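Local coordinates for protein SidF, inhibitor of growth family, member 3 (Legionella pneumophila subsp. pneumophila, PDB 4FYF) that probably acts as a phosphatidylinositol phosphate phosphatase, removing phosphate from the inositol headgroups of membrane lipids, at residues D265-P270 with Q303-R308; G67-I72 with A125-F130; E497-Y502 with K537-Q542. The protein carries 1 engineered substitution. All blocks are in the same frame, centred on the assembly; numbering follows the deposited sequence.

Contact 1. Residues D265-P270 with Q303-R308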
loop_
_atom_site.group_PDB
_atom_site.type_symbol
_atom_site.label_atom_id
_atom_site.label_comp_id
_atom_site.label_asym_id
_atom_site.label_seq_id
_atom_site.Cartn_x
_atom_site.Cartn_y
_atom_site.Cartn_z
ATOM N N ASP A 265 -5.747 -1.657 9.472
ATOM C CA ASP A 265 -6.557 -1.681 8.246
ATOM C C ASP A 265 -6.171 -0.480 7.337
ATOM O O ASP A 265 -6.497 0.684 7.623
ATOM C CB ASP A 265 -8.041 -1.671 8.621
ATOM C CG ASP A 265 -8.956 -1.594 7.406
ATOM O OD1 ASP A 265 -8.513 -1.185 6.308
ATOM O OD2 ASP A 265 -10.142 -1.996 7.535
ATOM N N SER A 266 -5.447 -0.777 6.262
ATOM C CA SER A 266 -4.914 0.254 5.320
ATOM C C SER A 266 -4.647 -0.409 3.971
ATOM O O SER A 266 -5.196 -1.490 3.710
ATOM C CB SER A 266 -3.658 0.931 5.858
ATOM O OG SER A 266 -2.547 0.066 5.777
ATOM N N PHE A 267 -3.906 0.274 3.103
ATOM C CA PHE A 267 -3.627 -0.193 1.768
ATOM C C PHE A 267 -2.108 -0.366 1.663
ATOM O O PHE A 267 -1.360 0.496 2.148
ATOM C CB PHE A 267 -4.136 0.794 0.698
ATOM C CG PHE A 267 -5.608 0.800 0.542
ATOM C CD1 PHE A 267 -6.272 -0.291 -0.013
ATOM C CD2 PHE A 267 -6.368 1.881 0.981
ATOM C CE1 PHE A 267 -7.666 -0.301 -0.133
ATOM C CE2 PHE A 267 -7.749 1.889 0.847
ATOM C CZ PHE A 267 -8.398 0.792 0.306
ATOM N N SER A 268 -1.673 -1.508 1.109
ATOM C CA SER A 268 -0.341 -1.646 0.501
ATOM C C SER A 268 -0.451 -1.050 -0.884
ATOM O O SER A 268 -1.315 -1.465 -1.667
ATOM C CB SER A 268 0.031 -3.118 0.340
ATOM O OG SER A 268 1.403 -3.341 0.287
ATOM N N GLY A 269 0.371 -0.057 -1.189
ATOM C CA GLY A 269 0.266 0.616 -2.468
ATOM C C GLY A 269 -0.838 1.682 -2.487
ATOM O O GLY A 269 -1.265 2.146 -1.417
ATOM N N PRO A 270 -1.326 2.060 -3.700
ATOM C CA PRO A 270 -0.869 1.436 -4.956
ATOM C C PRO A 270 0.587 1.803 -5.305
ATOM O O PRO A 270 1.187 2.667 -4.638
ATOM C CB PRO A 270 -1.805 2.042 -5.987
ATOM C CG PRO A 270 -2.044 3.418 -5.456
ATOM C CD PRO A 270 -2.160 3.243 -3.962
ATOM N N GLN A 303 -12.796 6.043 -5.697
ATOM C CA GLN A 303 -13.786 4.995 -5.703
ATOM C C GLN A 303 -13.437 3.873 -4.734
ATOM O O GLN A 303 -14.313 3.442 -3.975
ATOM C CB GLN A 303 -13.971 4.421 -7.061
ATOM C CG GLN A 303 -15.180 3.524 -7.144
ATOM C CD GLN A 303 -15.458 3.196 -8.568
ATOM O OE1 GLN A 303 -14.875 2.243 -9.129
ATOM N NE2 GLN A 303 -16.293 4.012 -9.201
ATOM N N THR A 304 -12.183 3.431 -4.713
ATOM C CA THR A 304 -11.875 2.337 -3.820
ATOM C C THR A 304 -11.834 2.711 -2.323
ATOM O O THR A 304 -12.193 1.905 -1.522
ATOM C CB THR A 304 -10.780 1.254 -4.305
ATOM O OG1 THR A 304 -9.640 1.219 -3.441
ATOM C CG2 THR A 304 -10.425 1.304 -5.717
ATOM N N LEU A 305 -11.509 3.952 -1.963
ATOM C CA LEU A 305 -11.651 4.391 -0.576
ATOM C C LEU A 305 -13.104 4.478 -0.057
ATOM O O LEU A 305 -13.377 4.197 1.139
ATOM C CB LEU A 305 -10.975 5.707 -0.366
ATOM C CG LEU A 305 -9.449 5.819 -0.534
ATOM C CD1 LEU A 305 -8.902 7.049 0.182
ATOM C CD2 LEU A 305 -8.703 4.611 -0.100
ATOM N N ALA A 306 -14.038 4.841 -0.942
ATOM C CA ALA A 306 -15.432 4.904 -0.567
ATOM C C ALA A 306 -15.969 3.504 -0.382
ATOM O O ALA A 306 -16.867 3.298 0.452
ATOM C CB ALA A 306 -16.258 5.605 -1.626
ATOM N N GLN A 307 -15.445 2.541 -1.174
ATOM C CA GLN A 307 -15.951 1.161 -1.117
ATOM C C GLN A 307 -15.555 0.563 0.214
ATOM O O GLN A 307 -16.359 -0.109 0.826
ATOM C CB GLN A 307 -15.442 0.291 -2.299
ATOM C CG GLN A 307 -16.111 -1.070 -2.425
ATOM C CD GLN A 307 -17.555 -1.013 -2.888
ATOM O OE1 GLN A 307 -17.867 -0.434 -3.926
ATOM N NE2 GLN A 307 -18.444 -1.662 -2.145
ATOM N N ARG A 308 -14.306 0.839 0.618
ATOM C CA ARG A 308 -13.729 0.499 1.941
ATOM C C ARG A 308 -14.563 1.041 3.168
ATOM O O ARG A 308 -14.892 0.264 4.087
ATOM C CB ARG A 308 -12.217 0.867 2.018
ATOM C CG ARG A 308 -11.602 0.661 3.386
ATOM C CD ARG A 308 -10.067 0.930 3.575
ATOM N NE ARG A 308 -10.177 2.110 4.362
ATOM C CZ ARG A 308 -9.858 2.340 5.625
ATOM N NH1 ARG A 308 -9.179 1.524 6.389
ATOM N NH2 ARG A 308 -10.212 3.509 6.070
#

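Contact 2. Residues G67-I72 with A125-F130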
loop_
_atom_site.group_PDB
_atom_site.type_symbol
_atom_site.label_atom_id
_atom_site.label_comp_id
_atom_site.label_asym_id
_atom_site.label_seq_id
_atom_site.Cartn_x
_atom_site.Cartn_y
_atom_site.Cartn_z
ATOM N N GLY A 67 9.123 -19.025 5.568
ATOM C CA GLY A 67 9.658 -17.725 5.107
ATOM C C GLY A 67 11.190 -17.659 4.853
ATOM O O GLY A 67 11.842 -16.589 4.913
ATOM N N GLN A 68 11.775 -18.780 4.539
ATOM C CA GLN A 68 13.208 -18.843 4.371
ATOM C C GLN A 68 13.466 -19.092 2.862
ATOM O O GLN A 68 12.910 -20.042 2.271
ATOM C CB GLN A 68 13.682 -20.047 5.172
ATOM C CG GLN A 68 14.456 -19.997 6.486
ATOM C CD GLN A 68 14.843 -18.686 7.154
ATOM O OE1 GLN A 68 15.470 -17.810 6.567
ATOM N NE2 GLN A 68 14.621 -18.633 8.436
ATOM N N PRO A 69 14.317 -18.281 2.218
ATOM C CA PRO A 69 14.581 -18.522 0.756
ATOM C C PRO A 69 15.179 -19.889 0.456
ATOM O O PRO A 69 16.061 -20.363 1.172
ATOM C CB PRO A 69 15.572 -17.438 0.374
ATOM C CG PRO A 69 15.559 -16.461 1.514
ATOM C CD PRO A 69 15.107 -17.173 2.758
ATOM N N ASP A 70 14.655 -20.560 -0.555
ATOM C CA ASP A 70 15.208 -21.841 -0.975
ATOM C C ASP A 70 15.343 -21.771 -2.496
ATOM O O ASP A 70 14.312 -21.658 -3.172
ATOM C CB ASP A 70 14.282 -22.986 -0.534
ATOM C CG ASP A 70 14.678 -24.355 -1.149
ATOM O OD1 ASP A 70 15.185 -24.376 -2.286
ATOM O OD2 ASP A 70 14.457 -25.430 -0.516
ATOM N N VAL A 71 16.578 -21.840 -3.029
ATOM C CA VAL A 71 16.812 -21.591 -4.489
ATOM C C VAL A 71 16.233 -22.600 -5.439
ATOM O O VAL A 71 15.827 -22.235 -6.545
ATOM C CB VAL A 71 18.248 -21.264 -4.935
ATOM C CG1 VAL A 71 18.577 -19.841 -4.565
ATOM C CG2 VAL A 71 19.253 -22.233 -4.378
ATOM N N ILE A 72 16.144 -23.850 -4.992
ATOM C CA ILE A 72 15.394 -24.826 -5.742
ATOM C C ILE A 72 13.944 -24.374 -5.967
ATOM O O ILE A 72 13.505 -24.271 -7.145
ATOM C CB ILE A 72 15.559 -26.237 -5.160
ATOM C CG1 ILE A 72 17.075 -26.556 -5.199
ATOM C CG2 ILE A 72 14.717 -27.272 -5.966
ATOM C CD1 ILE A 72 17.467 -27.832 -4.450
ATOM N N ALA A 125 20.977 -25.259 -0.391
ATOM C CA ALA A 125 20.041 -24.471 -1.187
ATOM C C ALA A 125 19.246 -23.452 -0.410
ATOM O O ALA A 125 18.539 -22.649 -1.000
ATOM C CB ALA A 125 19.089 -25.391 -1.925
ATOM N N LYS A 126 19.319 -23.485 0.914
ATOM C CA LYS A 126 18.422 -22.663 1.697
ATOM C C LYS A 126 19.165 -21.620 2.415
ATOM O O LYS A 126 20.269 -21.852 2.839
ATOM C CB LYS A 126 17.570 -23.481 2.668
ATOM C CG LYS A 126 16.649 -24.476 1.947
ATOM C CD LYS A 126 15.559 -25.049 2.860
ATOM C CE LYS A 126 16.224 -25.775 4.010
ATOM N NZ LYS A 126 15.512 -27.012 4.470
ATOM N N ALA A 127 18.563 -20.454 2.556
ATOM C CA ALA A 127 19.220 -19.389 3.246
ATOM C C ALA A 127 18.703 -19.339 4.705
ATOM O O ALA A 127 17.665 -19.880 5.008
ATOM C CB ALA A 127 18.921 -18.090 2.528
ATOM N N ASP A 128 19.428 -18.688 5.602
ATOM C CA ASP A 128 18.851 -18.227 6.851
ATOM C C ASP A 128 18.895 -16.684 6.891
ATOM O O ASP A 128 19.958 -16.056 6.899
ATOM C CB ASP A 128 19.562 -18.889 8.044
ATOM C CG ASP A 128 19.091 -18.330 9.408
ATOM O OD1 ASP A 128 17.941 -17.773 9.508
ATOM O OD2 ASP A 128 19.915 -18.434 10.379
ATOM N N LEU A 129 17.716 -16.096 6.838
ATOM C CA LEU A 129 17.499 -14.639 6.938
ATOM C C LEU A 129 18.040 -13.978 8.195
ATOM O O LEU A 129 18.409 -12.793 8.159
ATOM C CB LEU A 129 16.008 -14.322 6.894
ATOM C CG LEU A 129 15.313 -14.410 5.529
ATOM C CD1 LEU A 129 13.957 -13.735 5.630
ATOM C CD2 LEU A 129 16.157 -13.816 4.426
ATOM N N PHE A 130 18.111 -14.743 9.287
ATOM C CA PHE A 130 18.254 -14.136 10.636
ATOM C C PHE A 130 19.635 -14.299 11.226
ATOM O O PHE A 130 19.866 -14.060 12.383
ATOM C CB PHE A 130 17.173 -14.696 11.542
ATOM C CG PHE A 130 15.831 -14.562 10.919
ATOM C CD1 PHE A 130 15.365 -13.260 10.514
ATOM C CD2 PHE A 130 15.060 -15.678 10.622
ATOM C CE1 PHE A 130 14.130 -13.126 9.867
ATOM C CE2 PHE A 130 13.820 -15.535 9.979
ATOM C CZ PHE A 130 13.347 -14.257 9.611
#

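Contact 3. Residues E497-Y502 with K537-Q542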
loop_
_atom_site.group_PDB
_atom_site.type_symbol
_atom_site.label_atom_id
_atom_site.label_comp_id
_atom_site.label_asym_id
_atom_site.label_seq_id
_atom_site.Cartn_x
_atom_site.Cartn_y
_atom_site.Cartn_z
ATOM N N GLU A 497 -12.654 26.209 -8.273
ATOM C CA GLU A 497 -13.224 26.318 -9.611
ATOM C C GLU A 497 -12.177 26.083 -10.721
ATOM O O GLU A 497 -12.399 25.327 -11.671
ATOM C CB GLU A 497 -13.931 27.661 -9.767
ATOM C CG GLU A 497 -14.648 27.845 -11.088
ATOM C CD GLU A 497 -15.113 29.282 -11.273
ATOM O OE1 GLU A 497 -14.275 30.220 -11.166
ATOM O OE2 GLU A 497 -16.320 29.473 -11.525
ATOM N N VAL A 498 -11.023 26.715 -10.604
ATOM C CA VAL A 498 -9.937 26.387 -11.522
ATOM C C VAL A 498 -9.607 24.872 -11.514
ATOM O O VAL A 498 -9.471 24.251 -12.586
ATOM C CB VAL A 498 -8.675 27.248 -11.294
ATOM C CG1 VAL A 498 -7.977 27.396 -12.619
ATOM C CG2 VAL A 498 -9.049 28.632 -10.768
ATOM N N LYS A 499 -9.505 24.271 -10.325
ATOM C CA LYS A 499 -9.240 22.798 -10.221
ATOM C C LYS A 499 -10.273 21.954 -10.981
ATOM O O LYS A 499 -9.901 21.049 -11.737
ATOM C CB LYS A 499 -9.096 22.361 -8.764
ATOM C CG LYS A 499 -7.728 22.739 -8.195
ATOM C CD LYS A 499 -7.679 22.743 -6.675
ATOM C CE LYS A 499 -6.238 22.552 -6.233
ATOM N NZ LYS A 499 -6.163 22.168 -4.800
ATOM N N GLY A 500 -11.554 22.329 -10.825
ATOM C CA GLY A 500 -12.681 21.713 -11.524
ATOM C C GLY A 500 -12.568 21.862 -13.026
ATOM O O GLY A 500 -12.741 20.888 -13.780
ATOM N N ALA A 501 -12.264 23.084 -13.472
ATOM C CA ALA A 501 -12.019 23.333 -14.892
ATOM C C ALA A 501 -10.803 22.537 -15.376
ATOM O O ALA A 501 -10.865 21.840 -16.406
ATOM C CB ALA A 501 -11.833 24.819 -15.145
ATOM N N TYR A 502 -9.718 22.617 -14.607
ATOM C CA TYR A 502 -8.517 21.834 -14.882
ATOM C C TYR A 502 -8.798 20.332 -15.019
ATOM O O TYR A 502 -8.365 19.694 -15.987
ATOM C CB TYR A 502 -7.466 22.104 -13.797
ATOM C CG TYR A 502 -6.189 21.292 -13.917
ATOM C CD1 TYR A 502 -5.340 21.442 -15.012
ATOM C CD2 TYR A 502 -5.837 20.383 -12.930
ATOM C CE1 TYR A 502 -4.189 20.711 -15.122
ATOM C CE2 TYR A 502 -4.686 19.625 -13.037
ATOM C CZ TYR A 502 -3.878 19.807 -14.125
ATOM O OH TYR A 502 -2.757 19.057 -14.225
ATOM N N LYS A 537 -0.782 26.716 -15.175
ATOM C CA LYS A 537 0.046 27.874 -14.884
ATOM C C LYS A 537 -0.552 28.579 -13.700
ATOM O O LYS A 537 0.124 28.836 -12.713
ATOM C CB LYS A 537 0.137 28.847 -16.076
ATOM C CG LYS A 537 1.094 28.377 -17.153
ATOM C CD LYS A 537 1.996 29.486 -17.667
ATOM C CE LYS A 537 3.360 28.906 -18.033
ATOM N NZ LYS A 537 4.202 29.952 -18.678
ATOM N N SER A 538 -1.846 28.857 -13.807
ATOM C CA SER A 538 -2.591 29.567 -12.773
ATOM C C SER A 538 -2.708 28.831 -11.433
ATOM O O SER A 538 -2.531 29.423 -10.360
ATOM C CB SER A 538 -3.966 29.954 -13.283
ATOM O OG SER A 538 -4.455 30.984 -12.460
ATOM N N ILE A 539 -3.001 27.541 -11.493
ATOM C CA ILE A 539 -2.898 26.705 -10.309
ATOM C C ILE A 539 -1.485 26.698 -9.683
ATOM O O ILE A 539 -1.347 26.931 -8.471
ATOM C CB ILE A 539 -3.403 25.292 -10.602
ATOM C CG1 ILE A 539 -4.913 25.354 -10.872
ATOM C CG2 ILE A 539 -3.099 24.372 -9.432
ATOM C CD1 ILE A 539 -5.461 24.135 -11.585
ATOM N N LYS A 540 -0.443 26.483 -10.489
ATOM C CA LYS A 540 0.928 26.538 -9.948
ATOM C C LYS A 540 1.138 27.835 -9.173
ATOM O O LYS A 540 1.709 27.830 -8.080
ATOM C CB LYS A 540 1.994 26.470 -11.045
ATOM C CG LYS A 540 2.307 25.082 -11.569
ATOM C CD LYS A 540 3.321 25.180 -12.709
ATOM C CE LYS A 540 3.268 23.928 -13.581
ATOM N NZ LYS A 540 2.794 22.744 -12.814
ATOM N N LYS A 541 0.659 28.935 -9.750
ATOM C CA LYS A 541 0.893 30.274 -9.216
ATOM C C LYS A 541 0.298 30.381 -7.804
ATOM O O LYS A 541 0.960 30.812 -6.853
ATOM C CB LYS A 541 0.287 31.327 -10.172
ATOM C CG LYS A 541 0.965 32.682 -10.212
ATOM C CD LYS A 541 0.355 33.539 -11.333
ATOM C CE LYS A 541 0.819 34.985 -11.270
ATOM N NZ LYS A 541 0.068 35.708 -10.211
ATOM N N GLN A 542 -0.950 29.958 -7.674
ATOM C CA GLN A 542 -1.614 29.980 -6.375
ATOM C C GLN A 542 -1.055 28.940 -5.395
ATOM O O GLN A 542 -0.884 29.259 -4.210
ATOM C CB GLN A 542 -3.120 29.832 -6.543
ATOM C CG GLN A 542 -3.751 30.903 -7.420
ATOM C CD GLN A 542 -5.239 30.734 -7.513
ATOM O OE1 GLN A 542 -5.785 30.658 -8.621
ATOM N NE2 GLN A 542 -5.917 30.637 -6.340
#

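Contact 1. Residues D265-P270 with Q303-R308
Asp265 and Arg308 form a salt bridge beside the Phe267 ring, where helix 284-311 packs on strand 260-268, an outermost strand of the mixed six-stranded sheet. The local axes are closer to antiparallel than perpendicular and approach to 11.1 Å, so long side chains must span the interval. Asp265 CB and Phe267 CB both point toward the helix, as expected two residues apart on a strand, while Ser266 between them turns away to bond His264 and Lys644.

Arg308 leaves the helix extended, CG and CD both in anti positions, and then bends at chi3 (110°). The bend carries the guanidinium round to the carboxylate, and NH1 lies 2.8 Å from Asp265 OD1. The oxygen sits at the guanidinium edge, in its plane. Only NH1 reaches OD1, so the pairing is single-pronged; the flat groups stand almost perpendicular (87°). The hydrogen bond is weak, with an N-H...O angle of 149°. NH1 is also 3.1 Å from Asp265 O, at an angle too poor for bonding. The carboxylate has further partners: Arg248 shares OD1 and Arg312 pairs with OD2. Three arginines thus gather round one buried acid, which would probably stabilise its ionised form.

Phe267 has CG anti to its carbonyl carbon, an orientation that sends the ring outward to the helix. There it meets Leu305 CD2, Thr304 OG1 and the Arg308 aliphatic chain, all obliquely. The Leu305 contact is modelled too close for its distance to carry weight. Leu305 and Arg308 also touch Ala641, and Ala306 and Gln307 reach Ile396, so the helix also lies against strands 641-645 and 391-397 of the four-stranded sheet. The ring end is bracketed by Arg308 CD, 3.7 Å from Phe267 CZ, and by Thr304 OG1, 4.0 Å from that same CZ.

Contact 2. Residues G67-I72 with A125-F130
Gln68 reaches across to the backbone of Leu129, its OE1 accepting from Leu129 N at 2.8 Å in a nearly straight bond (177°). The amide gets there through an eclipsed, strained chi2 of 0° that may partly reflect the model. NE2 bonds Pro64 O, so both amide ends are held. NE2 also lies 3.6 Å from Phe130 CE2, with amide and ring planes steeply inclined (76°). Alongside Gln68, pointing the same way, Asp128 turns its carboxylate almost square to the amide. Its OD1 accepts from Phe130 N at 3.0 Å, from above the carboxylate plane, closing an Asx turn; Arg63 takes OD2.

Further along, the two segments run antiparallel. Hydrogen bonds from Ala127 N to Pro69 O and from Val71 N to Ala125 O, each 2.9 Å, flank Asp70 and Lys126, which form a non-hydrogen-bonded pair in a single beta bridge. The Lys126 methylenes cross the Asp70 carboxylate, CG 3.4 Å from OD2, whereas NZ stays beyond salt-bridge range.

On one side Pro69 CG meets Ala127 CB at 3.9 Å and Pro69 CD meets Leu129 CD2; at the helix start, Ala125 CB touches Val71 CG2 and Ile72 CD1.

The bridge fastens the start of helix 71-92, N-capped by Asp70 through Gln73 N, to the loop between helices 98-119 and 136-163; Val71 and Ala127 pack on Phe141 of helix 136-163, and Pro69 and Leu129 on Phe733 of helix 733-737.

Contact 3. Residues E497-Y502 with K537-Q542
Ile539 projects from helix 522-584 between Val498 and Tyr502 of helix 482-513, and apolar contacts dominate. Its CG1 slides past Val498 CG1 in the opposite direction at 4.1 Å. An extended chi2 (162°) carries CD1 further, to 3.6 Å from Tyr502 CB and 3.7 Å from Tyr502 CG, the two side chains crossing at about a right angle. The same CD1 approaches Lys499 CA at 4.2 Å. With Leu495, which Ile539 also touches, residues at positions i, i+3, i+4 and i+7 surround this one side chain, a set of four such as a knob occupies in knobs-into-holes packing. The axes of the two segments run roughly antiparallel (145°) and approach to 10.3 Å, and their nearest CA atoms are those of Val498 and Ile539. This is consistent with the predicted coiled coil, although the local crossing is steep for one.

Polar groups take a lesser part. Gln542 OE1 comes only to 4.4 Å from Val498 CG2, a loose contact; Gln542 packs instead on Lys491, Ala494 and Leu495. Lys499 lends its aliphatic stem to the wall beside Ile539, CG to CD1, while its NZ bonds Asp385 O of helix 373-387. That third helix also packs on Tyr502, through Gln382 and Met383.

No hydrogen bond or salt bridge joins the two segments, so cohesion here rests on hydrophobic burial and the fit of Ile539 among its neighbours.

In chain order come contact 2, contact 1 and contact 3, in series. Contact 1 is the central one, its centre about 8 Å from that of the chain, joining the edge of the six-stranded sheet to helix 284-311. Contacts 2 and 3 lie on opposite sides of the chain's centre, their own centres about 53 Å apart and about 33 and 27 Å from that of contact 1. No two touch, their nearest atoms being at least about 16 Å apart. Contact 1 thus binds the interior, where Phe267 of strand 260-268 bonds through its backbone to Asn642 of strand 641-645, while the others tie a helix start to a loop and pair two long helices.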